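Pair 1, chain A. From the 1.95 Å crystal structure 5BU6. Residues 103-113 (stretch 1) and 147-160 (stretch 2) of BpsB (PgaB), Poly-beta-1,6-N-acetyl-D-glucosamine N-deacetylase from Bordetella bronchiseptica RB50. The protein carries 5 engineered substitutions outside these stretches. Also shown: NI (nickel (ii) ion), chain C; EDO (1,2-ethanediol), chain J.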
# COMPACT_ATOMS: atom_id res chain seq x y z
N PRO A 103 3.60 -15.46 -2.45
CA PRO A 103 3.52 -14.17 -3.16
C PRO A 103 3.23 -13.01 -2.22
O PRO A 103 2.79 -13.22 -1.09
CB PRO A 103 2.35 -14.37 -4.14
CG PRO A 103 1.51 -15.44 -3.52
CD PRO A 103 2.45 -16.34 -2.75
N ALA A 104 3.45 -11.79 -2.70
CA ALA A 104 3.12 -10.59 -1.94
C ALA A 104 2.87 -9.40 -2.87
O ALA A 104 3.21 -9.45 -4.05
CB ALA A 104 4.23 -10.26 -0.97
N VAL A 105 2.24 -8.36 -2.33
CA VAL A 105 2.13 -7.06 -2.98
C VAL A 105 3.14 -6.11 -2.32
O VAL A 105 3.22 -6.07 -1.09
CB VAL A 105 0.72 -6.46 -2.81
CG1 VAL A 105 0.61 -5.10 -3.51
CG2 VAL A 105 -0.30 -7.44 -3.34
N VAL A 106 3.90 -5.38 -3.11
CA VAL A 106 4.77 -4.33 -2.58
C VAL A 106 4.28 -2.99 -3.15
O VAL A 106 4.21 -2.84 -4.36
CB VAL A 106 6.25 -4.55 -2.96
CG1 VAL A 106 7.11 -3.35 -2.53
CG2 VAL A 106 6.77 -5.86 -2.35
N ALA A 107 3.93 -2.05 -2.29
CA ALA A 107 3.35 -0.78 -2.74
C ALA A 107 4.39 0.32 -2.54
O ALA A 107 4.93 0.49 -1.43
CB ALA A 107 2.06 -0.47 -1.98
N VAL A 108 4.67 1.03 -3.63
CA VAL A 108 5.78 1.97 -3.74
C VAL A 108 5.30 3.42 -3.63
O VAL A 108 4.40 3.79 -4.35
CB VAL A 108 6.48 1.77 -5.10
CG1 VAL A 108 7.53 2.83 -5.36
CG2 VAL A 108 7.05 0.35 -5.20
N VAL A 109 5.88 4.23 -2.74
CA VAL A 109 5.62 5.67 -2.78
C VAL A 109 6.63 6.26 -3.74
O VAL A 109 7.82 6.33 -3.43
CB VAL A 109 5.76 6.35 -1.41
CG1 VAL A 109 5.40 7.83 -1.54
CG2 VAL A 109 4.87 5.66 -0.36
N THR A 110 6.21 6.65 -4.93
CA THR A 110 7.21 6.84 -5.98
C THR A 110 8.01 8.14 -5.80
O THR A 110 9.11 8.25 -6.32
CB THR A 110 6.58 6.77 -7.39
OG1 THR A 110 5.53 7.72 -7.52
CG2 THR A 110 6.03 5.36 -7.64
N SER A 111 7.49 9.11 -5.06
CA SER A 111 8.30 10.31 -4.84
C SER A 111 9.46 10.01 -3.86
O SER A 111 10.42 10.78 -3.80
CB SER A 111 7.46 11.49 -4.33
OG SER A 111 7.07 11.29 -2.99
N TRP A 112 9.36 8.91 -3.13
CA TRP A 112 10.41 8.47 -2.22
C TRP A 112 11.44 7.64 -2.95
O TRP A 112 12.63 7.91 -2.91
CB TRP A 112 9.80 7.65 -1.06
CG TRP A 112 8.90 8.42 -0.16
CD1 TRP A 112 8.63 9.74 -0.20
CD2 TRP A 112 8.13 7.89 0.94
NE1 TRP A 112 7.75 10.08 0.80
CE2 TRP A 112 7.43 8.96 1.52
CE3 TRP A 112 7.97 6.61 1.47
CZ2 TRP A 112 6.58 8.81 2.61
CZ3 TRP A 112 7.12 6.46 2.58
CH2 TRP A 112 6.44 7.56 3.12
N THR A 113 10.97 6.58 -3.60
CA THR A 113 11.79 5.71 -4.43
C THR A 113 12.49 6.51 -5.53
O THR A 113 13.66 6.28 -5.83
CB THR A 113 10.92 4.58 -5.03
OG1 THR A 113 10.32 3.86 -3.96
CG2 THR A 113 11.76 3.60 -5.92
N GLY A 147 8.47 -13.25 -10.08
CA GLY A 147 7.19 -13.91 -10.17
C GLY A 147 6.41 -13.89 -8.87
O GLY A 147 5.22 -14.19 -8.85
N LEU A 148 7.08 -13.54 -7.77
CA LEU A 148 6.45 -13.62 -6.46
C LEU A 148 5.78 -12.31 -6.05
O LEU A 148 4.95 -12.31 -5.17
CB LEU A 148 7.47 -13.99 -5.38
CG LEU A 148 8.18 -15.33 -5.43
CD1 LEU A 148 9.37 -15.27 -4.49
CD2 LEU A 148 7.22 -16.44 -5.03
N VAL A 149 6.16 -11.21 -6.68
CA VAL A 149 5.78 -9.90 -6.15
C VAL A 149 4.99 -9.08 -7.16
O VAL A 149 5.42 -8.90 -8.28
CB VAL A 149 7.03 -9.11 -5.73
CG1 VAL A 149 6.69 -7.68 -5.40
CG2 VAL A 149 7.73 -9.81 -4.55
N GLU A 150 3.84 -8.56 -6.73
CA GLU A 150 3.04 -7.63 -7.52
C GLU A 150 3.37 -6.22 -7.04
O GLU A 150 3.30 -5.94 -5.84
CB GLU A 150 1.55 -7.90 -7.33
CG GLU A 150 0.61 -6.81 -7.84
CD GLU A 150 -0.05 -7.17 -9.17
OE1 GLU A 150 0.18 -8.29 -9.67
OE2 GLU A 150 -0.81 -6.33 -9.71
N LEU A 151 3.74 -5.35 -7.96
CA LEU A 151 4.01 -3.96 -7.59
C LEU A 151 2.72 -3.16 -7.66
O LEU A 151 1.90 -3.34 -8.58
CB LEU A 151 5.07 -3.35 -8.50
CG LEU A 151 6.49 -3.92 -8.44
CD1 LEU A 151 7.45 -3.07 -9.29
CD2 LEU A 151 6.98 -4.04 -7.01
N ALA A 152 2.54 -2.29 -6.69
CA ALA A 152 1.37 -1.44 -6.62
C ALA A 152 1.81 -0.01 -6.35
O ALA A 152 2.93 0.22 -5.89
CB ALA A 152 0.43 -1.92 -5.50
N SER A 153 0.94 0.95 -6.62
CA SER A 153 1.17 2.33 -6.21
C SER A 153 0.81 2.51 -4.74
O SER A 153 -0.25 2.06 -4.30
CB SER A 153 0.36 3.29 -7.08
OG SER A 153 0.49 4.63 -6.66
N HIS A 154 1.68 3.19 -4.01
CA HIS A 154 1.34 3.74 -2.68
C HIS A 154 1.24 5.26 -2.79
O HIS A 154 1.50 5.97 -1.83
CB HIS A 154 2.40 3.33 -1.64
CG HIS A 154 1.88 3.26 -0.24
ND1 HIS A 154 0.53 3.23 0.05
CD2 HIS A 154 2.53 3.24 0.95
CE1 HIS A 154 0.37 3.19 1.37
NE2 HIS A 154 1.57 3.18 1.93
N SER A 155 0.82 5.71 -3.98
CA SER A 155 0.75 7.11 -4.44
C SER A 155 2.13 7.62 -4.86
O SER A 155 3.13 6.95 -4.64
CB SER A 155 0.14 8.06 -3.39
OG SER A 155 1.12 8.48 -2.44
N HIS A 156 2.17 8.77 -5.51
CA HIS A 156 3.43 9.46 -5.79
C HIS A 156 3.81 10.28 -4.56
O HIS A 156 4.81 10.02 -3.93
CB HIS A 156 3.32 10.36 -7.03
CG HIS A 156 4.60 11.08 -7.38
ND1 HIS A 156 5.77 10.41 -7.67
CD2 HIS A 156 4.88 12.40 -7.48
CE1 HIS A 156 6.72 11.29 -7.93
NE2 HIS A 156 6.21 12.51 -7.82
N ASN A 157 2.99 11.26 -4.22
CA ASN A 157 3.27 12.12 -3.09
C ASN A 157 2.03 12.37 -2.23
O ASN A 157 1.75 13.48 -1.84
CB ASN A 157 3.85 13.45 -3.58
CG ASN A 157 4.47 14.28 -2.48
OD1 ASN A 157 4.85 13.76 -1.42
ND2 ASN A 157 4.56 15.58 -2.71
N LEU A 158 1.26 11.32 -1.95
CA LEU A 158 0.09 11.50 -1.08
C LEU A 158 0.32 10.86 0.28
O LEU A 158 -0.60 10.79 1.09
CB LEU A 158 -1.15 10.89 -1.72
CG LEU A 158 -1.52 11.52 -3.07
CD1 LEU A 158 -2.72 10.78 -3.61
CD2 LEU A 158 -1.82 13.00 -2.93
N HIS A 159 1.54 10.38 0.52
CA HIS A 159 1.83 9.69 1.78
C HIS A 159 2.30 10.70 2.83
O HIS A 159 3.39 10.59 3.39
CB HIS A 159 2.88 8.58 1.53
CG HIS A 159 2.81 7.46 2.52
ND1 HIS A 159 2.89 7.65 3.88
CD2 HIS A 159 2.70 6.12 2.35
CE1 HIS A 159 2.81 6.49 4.51
NE2 HIS A 159 2.69 5.54 3.60
N ARG A 160 1.46 11.70 3.09
CA ARG A 160 1.81 12.77 4.01
C ARG A 160 0.58 13.55 4.38
O ARG A 160 -0.50 13.35 3.80
CB ARG A 160 2.84 13.70 3.37
CG ARG A 160 2.28 14.33 2.11
CD ARG A 160 3.24 15.22 1.35
NE ARG A 160 2.59 15.58 0.09
CZ ARG A 160 1.93 16.71 -0.15
NH1 ARG A 160 1.36 16.90 -1.33
NH2 ARG A 160 1.85 17.66 0.78
NI NI C . 2.42 3.51 3.93
C1 EDO J . 2.30 -11.45 -8.98
O1 EDO J . 2.42 -12.04 -7.68
C2 EDO J . 0.91 -11.75 -9.56
O2 EDO J . -0.11 -10.95 -8.94
O HOH W 1 2.28 1.44 4.41
O HOH W 2 3.19 3.61 5.95

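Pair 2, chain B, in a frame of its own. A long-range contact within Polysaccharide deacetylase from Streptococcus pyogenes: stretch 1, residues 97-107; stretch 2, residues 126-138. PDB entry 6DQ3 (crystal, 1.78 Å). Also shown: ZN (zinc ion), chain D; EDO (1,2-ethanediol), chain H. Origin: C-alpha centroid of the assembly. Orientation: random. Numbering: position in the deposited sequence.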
# COMPACT_ATOMS: atom_id res chain seq x y z
N LYS B 97 -1.09 -0.36 11.95
CA LYS B 97 -0.81 -1.38 10.95
C LYS B 97 -0.67 -0.71 9.58
O LYS B 97 -1.28 0.34 9.32
CB LYS B 97 -1.93 -2.43 10.92
CG LYS B 97 -2.31 -2.97 12.30
CD LYS B 97 -3.06 -4.31 12.22
CE LYS B 97 -4.38 -4.19 11.47
NZ LYS B 97 -5.56 -3.92 12.33
N ALA B 98 0.15 -1.30 8.72
CA ALA B 98 0.32 -0.77 7.37
C ALA B 98 0.74 -1.88 6.42
O ALA B 98 1.23 -2.94 6.84
CB ALA B 98 1.36 0.36 7.34
N THR B 99 0.54 -1.63 5.13
CA THR B 99 0.83 -2.58 4.07
C THR B 99 1.89 -2.01 3.15
O THR B 99 1.81 -0.84 2.76
CB THR B 99 -0.42 -2.91 3.24
OG1 THR B 99 -1.39 -3.56 4.05
CG2 THR B 99 -0.06 -3.81 2.05
N ASN B 100 2.87 -2.82 2.78
CA ASN B 100 3.83 -2.45 1.75
C ASN B 100 3.67 -3.36 0.54
O ASN B 100 3.67 -4.59 0.68
CB ASN B 100 5.27 -2.50 2.25
CG ASN B 100 6.22 -1.80 1.31
OD1 ASN B 100 6.43 -2.25 0.18
ND2 ASN B 100 6.77 -0.68 1.74
N ASN B 101 3.56 -2.76 -0.63
CA ASN B 101 3.41 -3.49 -1.88
C ASN B 101 4.79 -3.72 -2.49
O ASN B 101 5.47 -2.76 -2.88
CB ASN B 101 2.47 -2.71 -2.79
CG ASN B 101 1.12 -2.50 -2.13
OD1 ASN B 101 0.52 -3.45 -1.65
ND2 ASN B 101 0.66 -1.25 -2.08
N VAL B 102 5.18 -4.99 -2.60
CA VAL B 102 6.58 -5.38 -2.74
C VAL B 102 6.91 -5.70 -4.19
O VAL B 102 6.19 -6.45 -4.86
CB VAL B 102 6.90 -6.58 -1.84
CG1 VAL B 102 8.37 -7.01 -2.04
CG2 VAL B 102 6.61 -6.28 -0.38
N ILE B 103 8.03 -5.15 -4.65
CA ILE B 103 8.63 -5.49 -5.93
C ILE B 103 9.55 -6.68 -5.67
O ILE B 103 10.67 -6.52 -5.20
CB ILE B 103 9.40 -4.31 -6.53
CG1 ILE B 103 8.50 -3.08 -6.62
CG2 ILE B 103 9.97 -4.67 -7.89
CD1 ILE B 103 9.25 -1.80 -6.97
N THR B 104 9.07 -7.89 -5.97
CA THR B 104 9.75 -9.08 -5.46
C THR B 104 11.12 -9.27 -6.11
O THR B 104 12.02 -9.83 -5.48
CB THR B 104 8.89 -10.32 -5.64
OG1 THR B 104 8.60 -10.53 -7.02
CG2 THR B 104 7.59 -10.17 -4.85
N GLY B 105 11.29 -8.82 -7.36
CA GLY B 105 12.57 -9.01 -8.03
C GLY B 105 13.72 -8.29 -7.34
O GLY B 105 14.83 -8.82 -7.27
N LEU B 106 13.48 -7.07 -6.85
CA LEU B 106 14.54 -6.34 -6.17
C LEU B 106 14.94 -7.03 -4.87
O LEU B 106 16.13 -7.09 -4.53
CB LEU B 106 14.09 -4.90 -5.89
CG LEU B 106 13.99 -4.01 -7.12
CD1 LEU B 106 13.13 -2.79 -6.86
CD2 LEU B 106 15.38 -3.58 -7.59
N THR B 107 13.97 -7.59 -4.14
CA THR B 107 14.29 -8.33 -2.93
C THR B 107 15.02 -9.62 -3.26
O THR B 107 15.97 -10.00 -2.55
CB THR B 107 13.01 -8.62 -2.15
OG1 THR B 107 12.47 -7.39 -1.64
CG2 THR B 107 13.29 -9.56 -0.99
N VAL B 126 4.61 -7.43 13.98
CA VAL B 126 4.21 -6.21 14.68
C VAL B 126 3.36 -5.35 13.75
O VAL B 126 3.56 -4.14 13.66
CB VAL B 126 5.44 -5.44 15.19
CG1 VAL B 126 5.02 -4.37 16.21
CG2 VAL B 126 6.46 -6.40 15.80
N GLY B 127 2.43 -5.98 13.04
CA GLY B 127 1.33 -5.28 12.41
C GLY B 127 1.45 -5.03 10.92
O GLY B 127 0.47 -4.57 10.32
N MET B 128 2.59 -5.30 10.30
CA MET B 128 2.78 -4.95 8.90
C MET B 128 2.38 -6.10 7.98
O MET B 128 2.53 -7.28 8.32
CB MET B 128 4.24 -4.56 8.64
CG MET B 128 4.77 -3.47 9.54
SD MET B 128 3.74 -1.99 9.54
CE MET B 128 3.31 -1.87 11.28
N SER B 129 1.88 -5.74 6.80
CA SER B 129 1.48 -6.69 5.78
C SER B 129 2.24 -6.39 4.49
O SER B 129 2.52 -5.23 4.17
CB SER B 129 -0.03 -6.65 5.53
OG SER B 129 -0.44 -7.61 4.58
N PHE B 130 2.56 -7.43 3.74
CA PHE B 130 3.36 -7.29 2.53
C PHE B 130 2.65 -7.95 1.36
O PHE B 130 2.49 -9.17 1.32
CB PHE B 130 4.75 -7.84 2.77
CG PHE B 130 5.45 -7.12 3.88
CD1 PHE B 130 6.09 -5.92 3.63
CD2 PHE B 130 5.39 -7.59 5.18
CE1 PHE B 130 6.70 -5.23 4.64
CE2 PHE B 130 6.00 -6.90 6.20
CZ PHE B 130 6.65 -5.71 5.93
N GLN B 131 2.21 -7.12 0.42
CA GLN B 131 1.39 -7.53 -0.69
C GLN B 131 2.17 -7.34 -1.99
O GLN B 131 3.39 -7.10 -1.98
CB GLN B 131 0.06 -6.76 -0.66
CG GLN B 131 -0.73 -6.95 0.65
CD GLN B 131 -1.19 -8.38 0.88
OE1 GLN B 131 -1.74 -9.02 -0.01
NE2 GLN B 131 -0.94 -8.90 2.08
N ASP B 132 1.48 -7.46 -3.12
CA ASP B 132 2.14 -7.64 -4.40
C ASP B 132 2.32 -6.33 -5.15
O ASP B 132 1.43 -5.48 -5.18
CB ASP B 132 1.34 -8.62 -5.27
CG ASP B 132 2.09 -9.03 -6.51
OD1 ASP B 132 2.06 -8.27 -7.50
OD2 ASP B 132 2.72 -10.10 -6.48
N HIS B 133 3.51 -6.17 -5.76
CA HIS B 133 3.79 -5.05 -6.64
C HIS B 133 4.58 -5.51 -7.86
O HIS B 133 5.43 -4.77 -8.38
CB HIS B 133 4.53 -3.95 -5.88
CG HIS B 133 4.36 -2.58 -6.46
ND1 HIS B 133 3.20 -2.16 -7.09
CD2 HIS B 133 5.20 -1.52 -6.49
CE1 HIS B 133 3.34 -0.91 -7.49
NE2 HIS B 133 4.55 -0.49 -7.14
N THR B 134 4.31 -6.74 -8.32
CA THR B 134 4.92 -7.40 -9.47
C THR B 134 6.36 -7.81 -9.20
O THR B 134 6.95 -7.45 -8.17
CB THR B 134 4.88 -6.55 -10.75
OG1 THR B 134 5.91 -5.56 -10.70
CG2 THR B 134 3.52 -5.88 -10.94
N VAL B 135 6.94 -8.57 -10.14
CA VAL B 135 8.33 -9.00 -10.01
C VAL B 135 9.28 -7.87 -10.41
O VAL B 135 10.18 -7.50 -9.66
CB VAL B 135 8.59 -10.26 -10.85
CG1 VAL B 135 10.06 -10.68 -10.73
CG2 VAL B 135 7.66 -11.39 -10.45
N ASN B 136 9.08 -7.31 -11.61
CA ASN B 136 10.03 -6.37 -12.19
C ASN B 136 9.48 -4.96 -12.34
O ASN B 136 10.19 -4.09 -12.87
CB ASN B 136 10.50 -6.91 -13.54
CG ASN B 136 11.25 -8.23 -13.42
OD1 ASN B 136 12.33 -8.30 -12.83
ND2 ASN B 136 10.68 -9.29 -13.99
N HIS B 137 8.26 -4.70 -11.88
CA HIS B 137 7.65 -3.37 -11.93
C HIS B 137 7.52 -2.86 -13.36
O HIS B 137 7.84 -1.69 -13.64
CB HIS B 137 8.48 -2.39 -11.10
CG HIS B 137 7.71 -1.21 -10.58
ND1 HIS B 137 7.65 -0.00 -11.24
CD2 HIS B 137 7.00 -1.04 -9.44
CE1 HIS B 137 6.92 0.85 -10.54
NE2 HIS B 137 6.51 0.24 -9.44
N PRO B 138 7.02 -3.67 -14.29
CA PRO B 138 6.71 -3.16 -15.63
C PRO B 138 5.42 -2.35 -15.63
O PRO B 138 4.61 -2.40 -14.70
CB PRO B 138 6.55 -4.43 -16.46
CG PRO B 138 5.94 -5.40 -15.48
CD PRO B 138 6.64 -5.09 -14.15
ZN ZN D . 5.64 1.25 -7.87
C1 EDO H . 15.70 -6.49 -9.95
O1 EDO H . 17.03 -6.15 -10.36
C2 EDO H . 14.88 -6.93 -11.16
O2 EDO H . 13.62 -7.42 -10.69
O HOH W 3 6.78 3.25 -8.45

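In both pairs two neighbouring parallel strands run side by side; after the strands, stretch 1 enters a helix and stretch 2 supplies two histidine ligands to a metal. The 14 central residues superpose with an RMSD of 0.6 Å. In both, the strand axes cross at -32°.

The backbone ladder is shared. In pair 1, Val A106 N donates to Glu A150 O (2.9 Å) and Ala A152 N to Val A106 O (2.9 Å). In pair 2 the matching bonds are Asn B100 N to Ser B129 O (2.8 Å) and Gln B131 N to Asn B100 O (2.9 Å). Beyond the strands, Thr A110 N bonds to Ser A155 O and Thr B104 N to Thr B134 O, both at 3.1 Å. The bond from His A154 N to Val A108 O (2.8 Å) recurs as His B133 N to Val B102 O (2.8 Å), but there it is weak.

The sheet faces are filled differently. On one face, Val A106 CG2 packs 3.6 Å from Val A149 CG1, and Val A106 CB lies 4.1 Å from Leu A151 CD2. Here pair 2 has Asn B100, Met B128 and Phe B130. Phe B130 meets Val B102 CG2 at its ring edge, and Ala B98 CB lies 4.0 Å from Met B128 SD. On the other face, beside Val A105 and Glu A150, pair 1 has two alanines: Ala A107 CB and Ala A152 CB are 4.1 Å apart. The matching residues in pair 2 are Asn B101 and Gln B131. The longer Gln B131 brings CG to 3.5 Å from Thr B99 CG2, and its NE2 donates to Ser B129 OG (2.9 Å).

The metal ligands match closely. His A154 NE2 and His A159 NE2 bind nickel at 2.2 and 2.1 Å; His B133 NE2 and His B137 NE2 bind zinc at the same distances. Val A109 packs beside its histidines, with CG2 3.5 Å from His A159 CD2. Ile B103 does the same, with CD1 3.4 Å from His B137 CD2.

The helix starts also differ in their side-chain contacts. Thr A110 OG1 and His A156 ND1 share a 2.7 Å hydrogen bond, and Ser A111 CB lies over the face of the His A156 ring. Ser A111 OG also donates to His A156 O (2.8 Å). In pair 2, Val B135 replaces this histidine and packs its CG2 3.7 Å from Thr B104 OG1. Gly B105 matches the serine. It keeps the backbone bond, Gly B105 N to Val B135 O (2.9 Å), but an ideal CB would clash with Val B135 O.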